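Local coordinates for protein putative phosphohistidine phosphatase SixA (PDB 2RFL) that is a putative phosphohistidine phosphatase of the histidine phosphatase superfamily, probably removing phosphate groups from its substrates by way of a phosphohistidine intermediate, at residues 121-126 with 161-166; 39-44 with 67-72. One frame throughout, in Å; residues are numbered along the deposited sequence.

Contact 1: 121-126 with 161-166; sequences ATLEAM and WRLIDF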
ATOM      1  N   ALA A 121      -0.932  -8.919   6.432  1.00 32.18           N
ATOM      2  CA  ALA A 121      -0.744  -8.994   7.893  1.00 31.98           C
ATOM      3  C   ALA A 121      -0.877  -7.650   8.626  1.00 30.71           C
ATOM      4  O   ALA A 121      -1.461  -7.565   9.696  1.00 30.90           O
ATOM      5  CB  ALA A 121       0.559  -9.652   8.226  1.00 32.46           C
ATOM      6  N   THR A 122      -0.356  -6.604   8.019  1.00 29.80           N
ATOM      7  CA  THR A 122      -0.515  -5.255   8.497  1.00 28.60           C
ATOM      8  C   THR A 122      -1.958  -4.786   8.610  1.00 29.02           C
ATOM      9  O   THR A 122      -2.344  -4.176   9.615  1.00 28.19           O
ATOM     10  CB  THR A 122       0.285  -4.310   7.605  1.00 27.95           C
ATOM     11  OG1 THR A 122       1.563  -4.922   7.344  1.00 26.14           O
ATOM     12  CG2 THR A 122       0.469  -2.976   8.295  1.00 24.92           C
ATOM     13  N   LEU A 123      -2.763  -5.050   7.591  1.00 29.41           N
ATOM     14  CA  LEU A 123      -4.178  -4.665   7.667  1.00 29.60           C
ATOM     15  C   LEU A 123      -4.849  -5.467   8.746  1.00 31.39           C
ATOM     16  O   LEU A 123      -5.608  -4.911   9.543  1.00 32.03           O
ATOM     17  CB  LEU A 123      -4.871  -4.875   6.316  1.00 29.42           C
ATOM     18  CG  LEU A 123      -6.352  -4.544   6.139  1.00 27.40           C
ATOM     19  CD1 LEU A 123      -6.609  -3.090   6.543  1.00 28.21           C
ATOM     20  CD2 LEU A 123      -6.810  -4.820   4.695  1.00 20.13           C
ATOM     21  N   GLU A 124      -4.544  -6.770   8.792  1.00 32.83           N
ATOM     22  CA  GLU A 124      -5.106  -7.667   9.786  1.00 35.60           C
ATOM     23  C   GLU A 124      -4.811  -7.109  11.191  1.00 36.01           C
ATOM     24  O   GLU A 124      -5.718  -6.961  12.004  1.00 34.32           O
ATOM     25  CB  GLU A 124      -4.615  -9.137   9.605  1.00 36.27           C
ATOM     26  CG  GLU A 124      -5.383 -10.171  10.457  1.00 40.48           C
ATOM     27  CD  GLU A 124      -4.691 -11.551  10.657  1.00 46.99           C
ATOM     28  OE1 GLU A 124      -3.518 -11.764  10.248  1.00 46.33           O
ATOM     29  OE2 GLU A 124      -5.353 -12.437  11.256  1.00 49.37           O
ATOM     30  N   ALA A 125      -3.541  -6.770  11.437  1.00 37.00           N
ATOM     31  CA  ALA A 125      -3.070  -6.199  12.717  1.00 37.54           C
ATOM     32  C   ALA A 125      -3.900  -5.039  13.187  1.00 37.19           C
ATOM     33  O   ALA A 125      -4.083  -4.868  14.380  1.00 37.30           O
ATOM     34  CB  ALA A 125      -1.625  -5.760  12.594  1.00 37.78           C
HETATM   35  N   MSE A 126      -4.409  -4.262  12.230  1.00 37.43           N
HETATM   36  CA  MSE A 126      -5.127  -3.011  12.463  1.00 37.25           C
HETATM   37  C   MSE A 126      -6.658  -3.157  12.573  1.00 38.02           C
HETATM   38  O   MSE A 126      -7.265  -2.467  13.353  1.00 37.48           O
HETATM   39  CB  MSE A 126      -4.782  -1.986  11.376  1.00 36.24           C
HETATM   40  CG  MSE A 126      -3.311  -1.660  11.157  1.00 36.32           C
HETATM   41 SE   MSE A 126      -2.987  -0.572   9.485  0.84 43.52          SE
HETATM   42  CE  MSE A 126      -1.083  -0.428   9.703  1.00 45.44           C
ATOM     43  N   TRP A 161      -7.720   1.639  14.899  1.00 45.29           N
ATOM     44  CA  TRP A 161      -7.801   1.873  13.430  1.00 43.78           C
ATOM     45  C   TRP A 161      -9.144   1.418  12.817  1.00 43.51           C
ATOM     46  O   TRP A 161      -9.592   0.299  13.051  1.00 43.02           O
ATOM     47  CB  TRP A 161      -6.631   1.219  12.658  1.00 41.15           C
ATOM     48  CG  TRP A 161      -5.274   1.822  12.900  1.00 38.33           C
ATOM     49  CD1 TRP A 161      -4.212   1.232  13.526  1.00 36.89           C
ATOM     50  CD2 TRP A 161      -4.820   3.133  12.516  1.00 36.06           C
ATOM     51  NE1 TRP A 161      -3.136   2.076  13.565  1.00 34.40           N
ATOM     52  CE2 TRP A 161      -3.478   3.257  12.957  1.00 33.81           C
ATOM     53  CE3 TRP A 161      -5.421   4.222  11.868  1.00 32.34           C
ATOM     54  CZ2 TRP A 161      -2.727   4.429  12.758  1.00 29.18           C
ATOM     55  CZ3 TRP A 161      -4.648   5.391  11.652  1.00 31.68           C
ATOM     56  CH2 TRP A 161      -3.338   5.483  12.107  1.00 28.08           C
ATOM     57  N   ARG A 162      -9.782   2.275  12.035  1.00 44.01           N
ATOM     58  CA  ARG A 162     -11.019   1.861  11.320  1.00 45.13           C
ATOM     59  C   ARG A 162     -10.779   1.813   9.804  1.00 45.02           C
ATOM     60  O   ARG A 162     -10.232   2.764   9.237  1.00 45.15           O
ATOM     61  CB  ARG A 162     -12.182   2.819  11.608  1.00 45.52           C
ATOM     62  CG  ARG A 162     -12.315   3.365  13.026  1.00 47.26           C
ATOM     63  CD  ARG A 162     -12.615   2.295  14.065  1.00 50.30           C
ATOM     64  NE  ARG A 162     -13.632   1.358  13.604  1.00 50.72           N
ATOM     65  CZ  ARG A 162     -14.937   1.561  13.724  1.00 49.92           C
ATOM     66  NH1 ARG A 162     -15.794   0.667  13.268  1.00 46.56           N
ATOM     67  NH2 ARG A 162     -15.375   2.665  14.297  1.00 50.58           N
ATOM     68  N   LEU A 163     -11.172   0.735   9.135  1.00 44.62           N
ATOM     69  CA  LEU A 163     -11.126   0.761   7.663  1.00 44.63           C
ATOM     70  C   LEU A 163     -12.300   1.558   7.151  1.00 44.81           C
ATOM     71  O   LEU A 163     -13.427   1.362   7.620  1.00 45.50           O
ATOM     72  CB  LEU A 163     -11.132  -0.641   7.050  1.00 44.08           C
ATOM     73  CG  LEU A 163     -11.118  -0.648   5.527  1.00 43.51           C
ATOM     74  CD1 LEU A 163      -9.711  -0.714   4.930  1.00 42.16           C
ATOM     75  CD2 LEU A 163     -11.960  -1.805   5.033  1.00 48.04           C
ATOM     76  N   ILE A 164     -12.053   2.407   6.159  1.00 44.93           N
ATOM     77  CA  ILE A 164     -12.952   3.531   5.797  1.00 45.24           C
ATOM     78  C   ILE A 164     -13.341   3.460   4.303  1.00 46.24           C
ATOM     79  O   ILE A 164     -14.390   4.051   3.865  1.00 46.15           O
ATOM     80  CB  ILE A 164     -12.220   4.883   6.156  1.00 44.82           C
ATOM     81  CG1 ILE A 164     -12.326   5.191   7.643  1.00 43.63           C
ATOM     82  CG2 ILE A 164     -12.580   6.090   5.254  1.00 45.97           C
ATOM     83  CD1 ILE A 164     -13.557   5.860   8.095  1.00 48.78           C
ATOM     84  N   ASP A 165     -12.477   2.760   3.546  1.00 45.54           N
ATOM     85  CA  ASP A 165     -12.618   2.474   2.111  1.00 45.39           C
ATOM     86  C   ASP A 165     -11.576   1.428   1.641  1.00 45.49           C
ATOM     87  O   ASP A 165     -10.489   1.317   2.190  1.00 43.48           O
ATOM     88  CB  ASP A 165     -12.473   3.773   1.296  1.00 45.41           C
ATOM     89  CG  ASP A 165     -13.155   3.704  -0.086  1.00 45.05           C
ATOM     90  OD1 ASP A 165     -13.690   2.625  -0.467  1.00 44.96           O
ATOM     91  OD2 ASP A 165     -13.167   4.741  -0.797  1.00 40.23           O
ATOM     92  N   PHE A 166     -11.920   0.657   0.615  1.00 47.23           N
ATOM     93  CA  PHE A 166     -10.974  -0.230  -0.044  1.00 48.61           C
ATOM     94  C   PHE A 166     -11.127  -0.182  -1.567  1.00 50.72           C
ATOM     95  O   PHE A 166     -12.251  -0.267  -2.073  1.00 51.72           O
ATOM     96  CB  PHE A 166     -11.136  -1.664   0.460  1.00 47.87           C
ATOM     97  CG  PHE A 166      -9.908  -2.515   0.284  1.00 46.95           C
ATOM     98  CD1 PHE A 166      -9.571  -3.046  -0.964  1.00 46.48           C
ATOM     99  CD2 PHE A 166      -9.080  -2.794   1.364  1.00 46.42           C
ATOM    100  CE1 PHE A 166      -8.427  -3.840  -1.128  1.00 44.42           C
ATOM    101  CE2 PHE A 166      -7.931  -3.583   1.208  1.00 44.60           C
ATOM    102  CZ  PHE A 166      -7.609  -4.103  -0.046  1.00 44.24           C
TER
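Met126, modelled as selenomethionine, and Trp161 run alongside each other in the same direction. Met126 CG comes obliquely to Trp161 CD1 at 3.8 Å. CG stands anti to the carbonyl carbon, beside the backbone N (chi1 -55°), and beyond it the chain is extended, which carries the selenium to a place above the face of the five-membered ring. SE ends 4.8 Å from the centroid of that ring of Trp161 and 16° off its normal: a Met-aromatic contact, though a distant one. A long, flexible, polarisable side chain suits this place, because it can reach over a flat aromatic face.

One turn back on the helix, Leu123 takes the next part of the strand with its two branches. CG stands anti to the backbone N (chi1 -180°), which turns the fork toward the strand. CD2 meets the edge of the Phe166 ring, 3.9 Å from CE2, while Leu123 CD1 approaches Leu163 CD1 at 4.2 Å. Leu163 and Phe166 are three residues apart, an odd spacing that regular strand pleating would turn to opposite faces. A classic beta bulge, in which Ile164 and Asp165 both face Val147, shifts the pleat and lets both side chains point toward the helix.

The contact thus seats helix 118-127 on the edge strand 162-167, which pairs antiparallel with strand 145-149. Leu123 also reaches Leu148 of that inner strand and Leu132 of helix 129-135; Met126 packs on Leu98 and Ile101 of helix 98-102, and Phe166 meets Phe140 edge to face.

Contact 2: 39-44 with 67-72; sequences AEAEII and RQTTQA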
ATOM      1  N   ALA A  39      -1.736  -1.449 -16.046  1.00 47.99           N
ATOM      2  CA  ALA A  39      -2.997  -0.784 -16.307  1.00 50.01           C
ATOM      3  C   ALA A  39      -3.776  -0.557 -15.027  1.00 50.34           C
ATOM      4  O   ALA A  39      -4.313   0.525 -14.856  1.00 50.61           O
ATOM      5  CB  ALA A  39      -3.830  -1.566 -17.342  1.00 50.14           C
ATOM      6  N   GLU A  40      -3.812  -1.572 -14.156  1.00 50.49           N
ATOM      7  CA  GLU A  40      -4.537  -1.579 -12.888  1.00 51.67           C
ATOM      8  C   GLU A  40      -4.030  -0.489 -11.948  1.00 51.04           C
ATOM      9  O   GLU A  40      -4.800   0.192 -11.281  1.00 50.47           O
ATOM     10  CB  GLU A  40      -4.211  -2.856 -12.126  1.00 52.32           C
ATOM     11  CG  GLU A  40      -4.954  -4.121 -12.397  1.00 57.51           C
ATOM     12  CD  GLU A  40      -4.443  -5.296 -11.487  1.00 60.76           C
ATOM     13  OE1 GLU A  40      -3.541  -5.101 -10.620  1.00 56.20           O
ATOM     14  OE2 GLU A  40      -4.953  -6.432 -11.672  1.00 65.55           O
ATOM     15  N   ALA A  41      -2.713  -0.405 -11.831  1.00 50.07           N
ATOM     16  CA  ALA A  41      -2.106   0.524 -10.927  1.00 49.73           C
ATOM     17  C   ALA A  41      -2.412   1.944 -11.367  1.00 49.38           C
ATOM     18  O   ALA A  41      -2.650   2.811 -10.540  1.00 48.40           O
ATOM     19  CB  ALA A  41      -0.605   0.281 -10.841  1.00 50.38           C
ATOM     20  N   GLU A  42      -2.412   2.175 -12.674  1.00 49.38           N
ATOM     21  CA  GLU A  42      -2.988   3.420 -13.199  1.00 49.62           C
ATOM     22  C   GLU A  42      -4.482   3.617 -12.842  1.00 47.81           C
ATOM     23  O   GLU A  42      -4.828   4.658 -12.292  1.00 46.88           O
ATOM     24  CB  GLU A  42      -2.707   3.610 -14.692  1.00 50.30           C
ATOM     25  CG  GLU A  42      -2.842   5.048 -15.126  1.00 54.00           C
ATOM     26  CD  GLU A  42      -1.632   5.544 -15.905  1.00 57.72           C
ATOM     27  OE1 GLU A  42      -1.667   5.467 -17.155  1.00 56.70           O
ATOM     28  OE2 GLU A  42      -0.648   5.992 -15.261  1.00 57.64           O
ATOM     29  N   ILE A  43      -5.332   2.626 -13.124  1.00 45.88           N
ATOM     30  CA  ILE A  43      -6.769   2.732 -12.848  1.00 45.20           C
ATOM     31  C   ILE A  43      -6.965   3.122 -11.379  1.00 44.09           C
ATOM     32  O   ILE A  43      -7.649   4.094 -11.067  1.00 43.57           O
ATOM     33  CB  ILE A  43      -7.565   1.412 -13.209  1.00 45.87           C
ATOM     34  CG1 ILE A  43      -7.812   1.251 -14.715  1.00 43.60           C
ATOM     35  CG2 ILE A  43      -8.937   1.372 -12.520  1.00 45.50           C
ATOM     36  CD1 ILE A  43      -6.622   1.530 -15.638  1.00 41.87           C
ATOM     37  N   ILE A  44      -6.287   2.403 -10.500  1.00 42.62           N
ATOM     38  CA  ILE A  44      -6.394   2.566  -9.042  1.00 42.37           C
ATOM     39  C   ILE A  44      -5.773   3.879  -8.498  1.00 41.02           C
ATOM     40  O   ILE A  44      -6.425   4.616  -7.784  1.00 40.24           O
ATOM     41  CB  ILE A  44      -5.847   1.292  -8.301  1.00 41.36           C
ATOM     42  CG1 ILE A  44      -6.583   0.007  -8.753  1.00 41.85           C
ATOM     43  CG2 ILE A  44      -5.807   1.490  -6.743  1.00 44.81           C
ATOM     44  CD1 ILE A  44      -8.064  -0.078  -8.448  1.00 43.67           C
ATOM     45  N   ARG A  67       8.483  -0.109  -7.168  1.00 31.65           N
ATOM     46  CA  ARG A  67       8.960   1.117  -7.722  1.00 31.74           C
ATOM     47  C   ARG A  67       8.033   1.654  -8.844  1.00 32.19           C
ATOM     48  O   ARG A  67       7.564   2.778  -8.769  1.00 30.08           O
ATOM     49  CB  ARG A  67      10.396   0.887  -8.180  1.00 31.34           C
ATOM     50  CG  ARG A  67      11.356   0.937  -7.024  1.00 28.99           C
ATOM     51  CD  ARG A  67      12.766   1.020  -7.567  1.00 30.11           C
ATOM     52  NE  ARG A  67      13.772   1.317  -6.556  1.00 28.91           N
ATOM     53  CZ  ARG A  67      14.127   2.548  -6.156  1.00 31.54           C
ATOM     54  NH1 ARG A  67      13.545   3.621  -6.652  1.00 32.37           N
ATOM     55  NH2 ARG A  67      15.075   2.713  -5.242  1.00 28.45           N
ATOM     56  N   GLN A  68       7.741   0.797  -9.831  1.00 33.00           N
ATOM     57  CA  GLN A  68       6.863   1.108 -10.955  1.00 33.36           C
ATOM     58  C   GLN A  68       5.445   1.341 -10.410  1.00 33.60           C
ATOM     59  O   GLN A  68       4.814   2.350 -10.781  1.00 32.83           O
ATOM     60  CB  GLN A  68       6.865   0.021 -12.042  1.00 32.09           C
ATOM     61  CG  GLN A  68       8.194  -0.268 -12.747  1.00 31.68           C
ATOM     62  CD  GLN A  68       8.264  -1.720 -13.352  1.00 30.78           C
ATOM     63  OE1 GLN A  68       7.527  -2.646 -12.981  1.00 28.01           O
ATOM     64  NE2 GLN A  68       9.197  -1.910 -14.212  1.00 30.03           N
ATOM     65  N   THR A  69       4.969   0.468  -9.506  1.00 32.56           N
ATOM     66  CA  THR A  69       3.666   0.738  -8.884  1.00 32.75           C
ATOM     67  C   THR A  69       3.627   2.213  -8.409  1.00 33.44           C
ATOM     68  O   THR A  69       2.738   2.952  -8.836  1.00 32.83           O
ATOM     69  CB  THR A  69       3.262  -0.278  -7.738  1.00 32.50           C
ATOM     70  OG1 THR A  69       3.360  -1.637  -8.211  1.00 32.65           O
ATOM     71  CG2 THR A  69       1.822  -0.051  -7.281  1.00 30.00           C
ATOM     72  N   THR A  70       4.618   2.631  -7.600  1.00 34.37           N
ATOM     73  CA  THR A  70       4.736   4.004  -7.014  1.00 36.12           C
ATOM     74  C   THR A  70       4.765   5.124  -8.076  1.00 37.74           C
ATOM     75  O   THR A  70       4.040   6.101  -7.942  1.00 37.26           O
ATOM     76  CB  THR A  70       5.937   4.137  -5.972  1.00 35.77           C
ATOM     77  OG1 THR A  70       5.585   3.518  -4.719  1.00 36.70           O
ATOM     78  CG2 THR A  70       6.325   5.579  -5.706  1.00 31.91           C
ATOM     79  N   GLN A  71       5.581   4.945  -9.128  1.00 39.07           N
ATOM     80  CA  GLN A  71       5.579   5.794 -10.300  1.00 40.53           C
ATOM     81  C   GLN A  71       4.186   6.050 -10.911  1.00 40.79           C
ATOM     82  O   GLN A  71       3.921   7.099 -11.483  1.00 39.54           O
ATOM     83  CB  GLN A  71       6.571   5.262 -11.345  1.00 41.46           C
ATOM     84  CG  GLN A  71       8.045   5.268 -10.880  1.00 44.17           C
ATOM     85  CD  GLN A  71       9.040   4.552 -11.817  1.00 47.04           C
ATOM     86  OE1 GLN A  71       8.727   4.237 -12.973  1.00 47.15           O
ATOM     87  NE2 GLN A  71      10.253   4.286 -11.298  1.00 45.08           N
ATOM     88  N   ALA A  72       3.280   5.094 -10.810  1.00 42.49           N
ATOM     89  CA  ALA A  72       1.915   5.386 -11.263  1.00 43.84           C
ATOM     90  C   ALA A  72       1.282   6.518 -10.439  1.00 44.04           C
ATOM     91  O   ALA A  72       0.779   7.454 -10.986  1.00 44.06           O
ATOM     92  CB  ALA A  72       1.056   4.144 -11.299  1.00 43.33           C
TER
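The peptide group joining Ala41 to Glu42 is the flat group at this interface, and the methyl of Ala72 sits over one of its faces. From above the plane, Ala72 CB is 4.0 Å from Ala41 O, and it lies 4.2 Å from Glu42 N, so the methyl rests on the backbone itself. The carboxylate of Glu42 stays at the margin: OE2 comes no nearer to Ala72 CB than 4.7 Å.

Such seating needs small residues. Ala41 CB and Ala72 CB meet at 4.2 Å, and Ala41 CB also touches the methyl CG2 of Thr69 at 4.3 Å. With nothing longer than a methyl in the centre, the CA atoms of Glu42 and Ala72 come within 5.6 Å. The axes of the two segments pass 9.0 Å apart and cross at -36°, running in roughly the same direction.

Thr69 divides its two branches between different tasks. Its OG1 lies beside the backbone N (chi1 -53°), from where it hydrogen-bonds back to Arg65 O, and CG2 is left to face Ala41. A beta-branched hydroxyl residue suits the spot, giving the interface a methyl while keeping its polar atom satisfied in a buried setting.

The same OG1 accepts a hydrogen bond from Ala17 N, and Thr69 also packs on His16. These two follow strand 10-15 in an Arg-His-Ala sequence corresponding to the RHG signature of histidine phosphatases. The close helix pair therefore borders the loop expected to hold the active site, in the alpha-beta-alpha sandwich of this superfamily.

Along the chain the two contacts come in series, neither nesting nor crossing. Contact 2 closes first: after helix 35-51 the chain passes through strand 57-60 and returns in helix 64-77 beside the earlier helix. Strand 82-85, helix 98-102 and strand 109-114 follow before contact 1 opens on helix 118-127. Its loop, through helix 129-135 and strand 145-149, closes when strand 162-167 forms the sheet's edge. Contacts 1 and 2 lie on opposite sides of the chain's centre. The centres of contacts 1 and 2 are about 21 Å apart, and the nearest atoms of contacts 1 and 2 are about 8 Å apart. Contact 2 joins helix to helix, whereas contact 1 fastens a helix to the sheet near its antiparallel end.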